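Local coordinates for protein putative S-adenosylmethionine-dependent methyltransferase (Bacteroides thetaiotaomicron, PDB 1WYZ) that probably acts as an S-adenosylmethionine-dependent methyltransferase of the RsmI-like family, at residues A[186-197]-A[208-217]. Numbering follows the deposited sequence.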
loop_
_atom_site.group_PDB
_atom_site.type_symbol
_atom_site.label_atom_id
_atom_site.label_comp_id
_atom_site.label_asym_id
_atom_site.label_seq_id
_atom_site.Cartn_x
_atom_site.Cartn_y
_atom_site.Cartn_z
ATOM N N LEU A 186 -10.205 -15.122 18.083
ATOM C CA LEU A 186 -9.967 -15.320 19.509
ATOM C C LEU A 186 -10.154 -16.754 20.004
ATOM O O LEU A 186 -9.752 -17.094 21.121
ATOM C CB LEU A 186 -10.839 -14.356 20.315
ATOM C CG LEU A 186 -12.352 -14.402 20.095
ATOM C CD1 LEU A 186 -12.958 -15.541 20.915
ATOM C CD2 LEU A 186 -12.960 -13.059 20.513
ATOM N N GLN A 187 -10.762 -17.599 19.180
ATOM C CA GLN A 187 -10.934 -18.990 19.562
ATOM C C GLN A 187 -9.700 -19.781 19.141
ATOM O O GLN A 187 -9.180 -20.589 19.910
ATOM C CB GLN A 187 -12.171 -19.598 18.901
ATOM C CG GLN A 187 -13.470 -19.030 19.414
ATOM C CD GLN A 187 -13.642 -19.275 20.888
ATOM O OE1 GLN A 187 -14.363 -18.548 21.566
ATOM N NE2 GLN A 187 -12.982 -20.310 21.397
ATOM N N ASN A 188 -9.217 -19.517 17.930
ATOM C CA ASN A 188 -8.059 -20.223 17.378
ATOM C C ASN A 188 -6.670 -19.618 17.593
ATOM O O ASN A 188 -5.670 -20.335 17.529
ATOM C CB ASN A 188 -8.262 -20.438 15.876
ATOM C CG ASN A 188 -9.619 -21.017 15.552
ATOM O OD1 ASN A 188 -10.587 -20.280 15.344
ATOM N ND2 ASN A 188 -9.707 -22.342 15.529
ATOM N N CYS A 189 -6.595 -18.316 17.844
ATOM C CA CYS A 189 -5.298 -17.676 18.030
ATOM C C CYS A 189 -4.818 -17.660 19.469
ATOM O O CYS A 189 -5.614 -17.813 20.400
ATOM C CB CYS A 189 -5.330 -16.257 17.468
ATOM S SG CYS A 189 -5.454 -16.224 15.645
ATOM N N ARG A 190 -3.506 -17.485 19.641
ATOM C CA ARG A 190 -2.891 -17.458 20.963
ATOM C C ARG A 190 -3.331 -16.236 21.734
ATOM O O ARG A 190 -3.684 -15.216 21.151
ATOM C CB ARG A 190 -1.361 -17.408 20.873
ATOM C CG ARG A 190 -0.680 -18.575 20.192
ATOM C CD ARG A 190 0.806 -18.510 20.492
ATOM N NE ARG A 190 1.581 -19.276 19.526
ATOM C CZ ARG A 190 1.608 -19.010 18.222
ATOM N NH1 ARG A 190 0.899 -17.995 17.746
ATOM N NH2 ARG A 190 2.339 -19.752 17.398
ATOM N N PRO A 191 -3.300 -16.315 23.068
ATOM C CA PRO A 191 -3.709 -15.158 23.869
ATOM C C PRO A 191 -2.772 -13.941 23.773
ATOM O O PRO A 191 -3.221 -12.794 23.900
ATOM C CB PRO A 191 -3.816 -15.735 25.288
ATOM C CG PRO A 191 -2.877 -16.896 25.269
ATOM C CD PRO A 191 -3.092 -17.502 23.909
ATOM N N GLN A 192 -1.486 -14.177 23.520
ATOM C CA GLN A 192 -0.537 -13.067 23.430
ATOM C C GLN A 192 -0.351 -12.475 22.034
ATOM O O GLN A 192 0.203 -11.382 21.882
ATOM C CB GLN A 192 0.816 -13.478 24.019
ATOM C CG GLN A 192 0.781 -13.645 25.547
ATOM C CD GLN A 192 0.308 -12.381 26.263
ATOM O OE1 GLN A 192 0.175 -12.357 27.491
ATOM N NE2 GLN A 192 0.055 -11.325 25.498
ATOM N N THR A 193 -0.811 -13.192 21.011
ATOM C CA THR A 193 -0.706 -12.694 19.647
ATOM C C THR A 193 -1.493 -11.382 19.639
ATOM O O THR A 193 -2.470 -11.241 20.386
ATOM C CB THR A 193 -1.351 -13.679 18.642
ATOM O OG1 THR A 193 -0.650 -14.932 18.666
ATOM C CG2 THR A 193 -1.314 -13.110 17.237
ATOM N N LYS A 194 -1.061 -10.417 18.824
ATOM C CA LYS A 194 -1.754 -9.128 18.733
ATOM C C LYS A 194 -2.661 -9.084 17.524
ATOM O O LYS A 194 -2.303 -9.564 16.439
ATOM C CB LYS A 194 -0.765 -7.955 18.646
ATOM C CG LYS A 194 -0.079 -7.605 19.965
ATOM C CD LYS A 194 0.600 -6.229 19.924
ATOM C CE LYS A 194 1.095 -5.828 21.308
ATOM N NZ LYS A 194 1.503 -4.392 21.391
ATOM N N LEU A 195 -3.833 -8.491 17.719
ATOM C CA LEU A 195 -4.815 -8.345 16.661
ATOM C C LEU A 195 -5.226 -6.882 16.526
ATOM O O LEU A 195 -5.622 -6.261 17.509
ATOM C CB LEU A 195 -6.054 -9.184 16.977
ATOM C CG LEU A 195 -7.284 -8.722 16.191
ATOM C CD1 LEU A 195 -7.016 -8.915 14.715
ATOM C CD2 LEU A 195 -8.521 -9.497 16.605
ATOM N N CYS A 196 -5.135 -6.334 15.313
ATOM C CA CYS A 196 -5.535 -4.956 15.065
ATOM C C CYS A 196 -6.799 -4.937 14.208
ATOM O O CYS A 196 -6.837 -5.532 13.129
ATOM C CB CYS A 196 -4.424 -4.191 14.340
ATOM S SG CYS A 196 -4.889 -2.497 13.793
ATOM N N ILE A 197 -7.834 -4.259 14.690
ATOM C CA ILE A 197 -9.072 -4.151 13.947
ATOM C C ILE A 197 -9.086 -2.764 13.343
ATOM O O ILE A 197 -8.889 -1.782 14.052
ATOM C CB ILE A 197 -10.295 -4.324 14.872
ATOM C CG1 ILE A 197 -10.422 -5.793 15.290
ATOM C CG2 ILE A 197 -11.558 -3.822 14.173
ATOM C CD1 ILE A 197 -11.380 -6.051 16.451
ATOM N N ILE A 208 -9.479 2.172 14.587
ATOM C CA ILE A 208 -8.251 1.425 14.334
ATOM C C ILE A 208 -7.505 1.353 15.636
ATOM O O ILE A 208 -6.832 2.301 16.044
ATOM C CB ILE A 208 -7.322 2.105 13.336
ATOM C CG1 ILE A 208 -8.094 2.470 12.062
ATOM C CG2 ILE A 208 -6.132 1.169 13.054
ATOM C CD1 ILE A 208 -7.352 3.401 11.109
ATOM N N GLN A 209 -7.614 0.200 16.275
ATOM C CA GLN A 209 -7.013 -0.025 17.569
ATOM C C GLN A 209 -6.326 -1.379 17.579
ATOM O O GLN A 209 -6.825 -2.344 17.001
ATOM C CB GLN A 209 -8.133 0.021 18.606
ATOM C CG GLN A 209 -7.707 0.005 20.044
ATOM C CD GLN A 209 -8.895 0.203 20.966
ATOM O OE1 GLN A 209 -9.846 -0.582 20.948
ATOM N NE2 GLN A 209 -8.851 1.259 21.771
ATOM N N THR A 210 -5.170 -1.441 18.225
ATOM C CA THR A 210 -4.423 -2.685 18.330
ATOM C C THR A 210 -4.578 -3.213 19.738
ATOM O O THR A 210 -4.644 -2.452 20.697
ATOM C CB THR A 210 -2.935 -2.487 18.040
ATOM O OG1 THR A 210 -2.765 -2.223 16.646
ATOM C CG2 THR A 210 -2.151 -3.731 18.409
ATOM N N ARG A 211 -4.609 -4.528 19.865
ATOM C CA ARG A 211 -4.789 -5.116 21.168
ATOM C C ARG A 211 -4.659 -6.625 21.091
ATOM O O ARG A 211 -5.072 -7.249 20.114
ATOM C CB ARG A 211 -6.165 -4.707 21.669
ATOM C CG ARG A 211 -6.730 -5.524 22.768
ATOM C CD ARG A 211 -8.170 -5.116 22.934
ATOM N NE ARG A 211 -8.281 -3.698 23.231
ATOM C CZ ARG A 211 -9.433 -3.046 23.301
ATOM N NH1 ARG A 211 -10.571 -3.695 23.087
ATOM N NH2 ARG A 211 -9.448 -1.750 23.589
ATOM N N THR A 212 -4.075 -7.203 22.134
ATOM C CA THR A 212 -3.868 -8.642 22.207
ATOM C C THR A 212 -5.197 -9.415 22.183
ATOM O O THR A 212 -6.246 -8.892 22.584
ATOM C CB THR A 212 -3.076 -9.003 23.484
ATOM O OG1 THR A 212 -2.630 -10.357 23.399
ATOM C CG2 THR A 212 -3.945 -8.842 24.727
ATOM N N VAL A 213 -5.155 -10.661 21.712
ATOM C CA VAL A 213 -6.365 -11.482 21.648
ATOM C C VAL A 213 -7.018 -11.648 23.024
ATOM O O VAL A 213 -8.246 -11.648 23.137
ATOM C CB VAL A 213 -6.055 -12.867 21.049
ATOM C CG1 VAL A 213 -7.255 -13.795 21.194
ATOM C CG2 VAL A 213 -5.709 -12.710 19.586
ATOM N N LYS A 214 -6.193 -11.786 24.060
ATOM C CA LYS A 214 -6.684 -11.929 25.424
ATOM C C LYS A 214 -7.475 -10.690 25.830
ATOM O O LYS A 214 -8.531 -10.799 26.441
ATOM C CB LYS A 214 -5.519 -12.119 26.400
ATOM C CG LYS A 214 -5.948 -12.276 27.857
ATOM C CD LYS A 214 -4.781 -12.106 28.818
ATOM C CE LYS A 214 -5.207 -12.364 30.254
ATOM N NZ LYS A 214 -5.631 -13.785 30.475
ATOM N N ASP A 215 -6.956 -9.513 25.489
ATOM C CA ASP A 215 -7.626 -8.259 25.840
ATOM C C ASP A 215 -8.768 -7.867 24.911
ATOM O O ASP A 215 -9.483 -6.909 25.187
ATOM C CB ASP A 215 -6.614 -7.105 25.942
ATOM C CG ASP A 215 -5.777 -7.168 27.222
ATOM O OD1 ASP A 215 -6.375 -7.159 28.326
ATOM O OD2 ASP A 215 -4.529 -7.225 27.124
ATOM N N TRP A 216 -8.940 -8.597 23.814
ATOM C CA TRP A 216 -10.031 -8.303 22.897
ATOM C C TRP A 216 -11.297 -8.991 23.405
ATOM O O TRP A 216 -12.407 -8.487 23.220
ATOM C CB TRP A 216 -9.705 -8.787 21.478
ATOM C CG TRP A 216 -9.126 -7.716 20.572
ATOM C CD1 TRP A 216 -7.939 -7.760 19.906
ATOM C CD2 TRP A 216 -9.738 -6.465 20.215
ATOM N NE1 TRP A 216 -7.770 -6.619 19.152
ATOM C CE2 TRP A 216 -8.860 -5.807 19.326
ATOM C CE3 TRP A 216 -10.945 -5.839 20.559
ATOM C CZ2 TRP A 216 -9.147 -4.551 18.774
ATOM C CZ3 TRP A 216 -11.235 -4.589 20.010
ATOM C CH2 TRP A 216 -10.337 -3.958 19.125
ATOM N N LYS A 217 -11.115 -10.136 24.062
ATOM C CA LYS A 217 -12.230 -10.911 24.600
ATOM C C LYS A 217 -13.327 -9.981 25.070
ATOM O O LYS A 217 -14.454 -10.029 24.576
ATOM C CB LYS A 217 -11.751 -11.783 25.760
ATOM C CG LYS A 217 -10.698 -12.814 25.358
ATOM C CD LYS A 217 -11.257 -13.825 24.353
ATOM C CE LYS A 217 -10.185 -14.796 23.871
ATOM N NZ LYS A 217 -9.596 -15.605 24.972
#
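Trp216 presents the NE1 edge of its indole to Leu195 O, with Ile197 and Arg211 on opposite ring faces, and illustrates how an aromatic side chain can pack on a beta hairpin while also bonding to its backbone, here on the side of the sheet that carries Leu195, Ile197, Gln209 and Arg211. Trp216 NE1 points its hydrogen at Leu195 O, 2.7 Å away and almost straight at 173°, with the oxygen in the ring plane. That carbonyl also accepts the strand bond from Arg211 N, and the two donors arrive from opposite faces of the carbonyl plane. Two bonds thus hold Leu195 O, and the one from NE1, with Ile197 CD1 and Arg211 CD on the two faces, sets how the ring is turned. CD1 of Ile197 stands 3.6 Å from the centroid of the six-membered ring of Trp216, in a CH-pi contact. Leu195 crosses the indole at about a right angle: chi1 of 160° turns CG away from its own N, and CB, CG and CD2 of Leu195 all lie within 3.9 Å of the Trp216 CD1–NE1 edge.

Where the strands part, before Lys194 and after Thr212, Thr212 OG1 donates to Pro191 O at 2.6 Å, and Lys214 N donates to the same oxygen; both lie in the carbonyl plane, on lone pairs. Val213 N bonds to Thr193 O, so the loop before strand 194-199 is tied to the turn that follows Thr212. The two methyls of Val213 go to different partners: CG1 reaches Leu186 CB at 3.7 Å, whereas CG2 faces Cys189 CB at 4.1 Å.

On the face bearing Cys196 and Thr210, CB of Cys196 meets Thr210 OG1, which is hydrogen-bonded to Ser131 O, and Phe133 packs there too. Strand 207-212 is the outermost of its mixed sheet within the chain, with Gln109 and Lys112 of the second subunit packing on Gln209 and Arg211; strand 194-199 pairs on its other side with strand 228-233, and helix 150-165 holds Arg190 and Thr193 through Glu159.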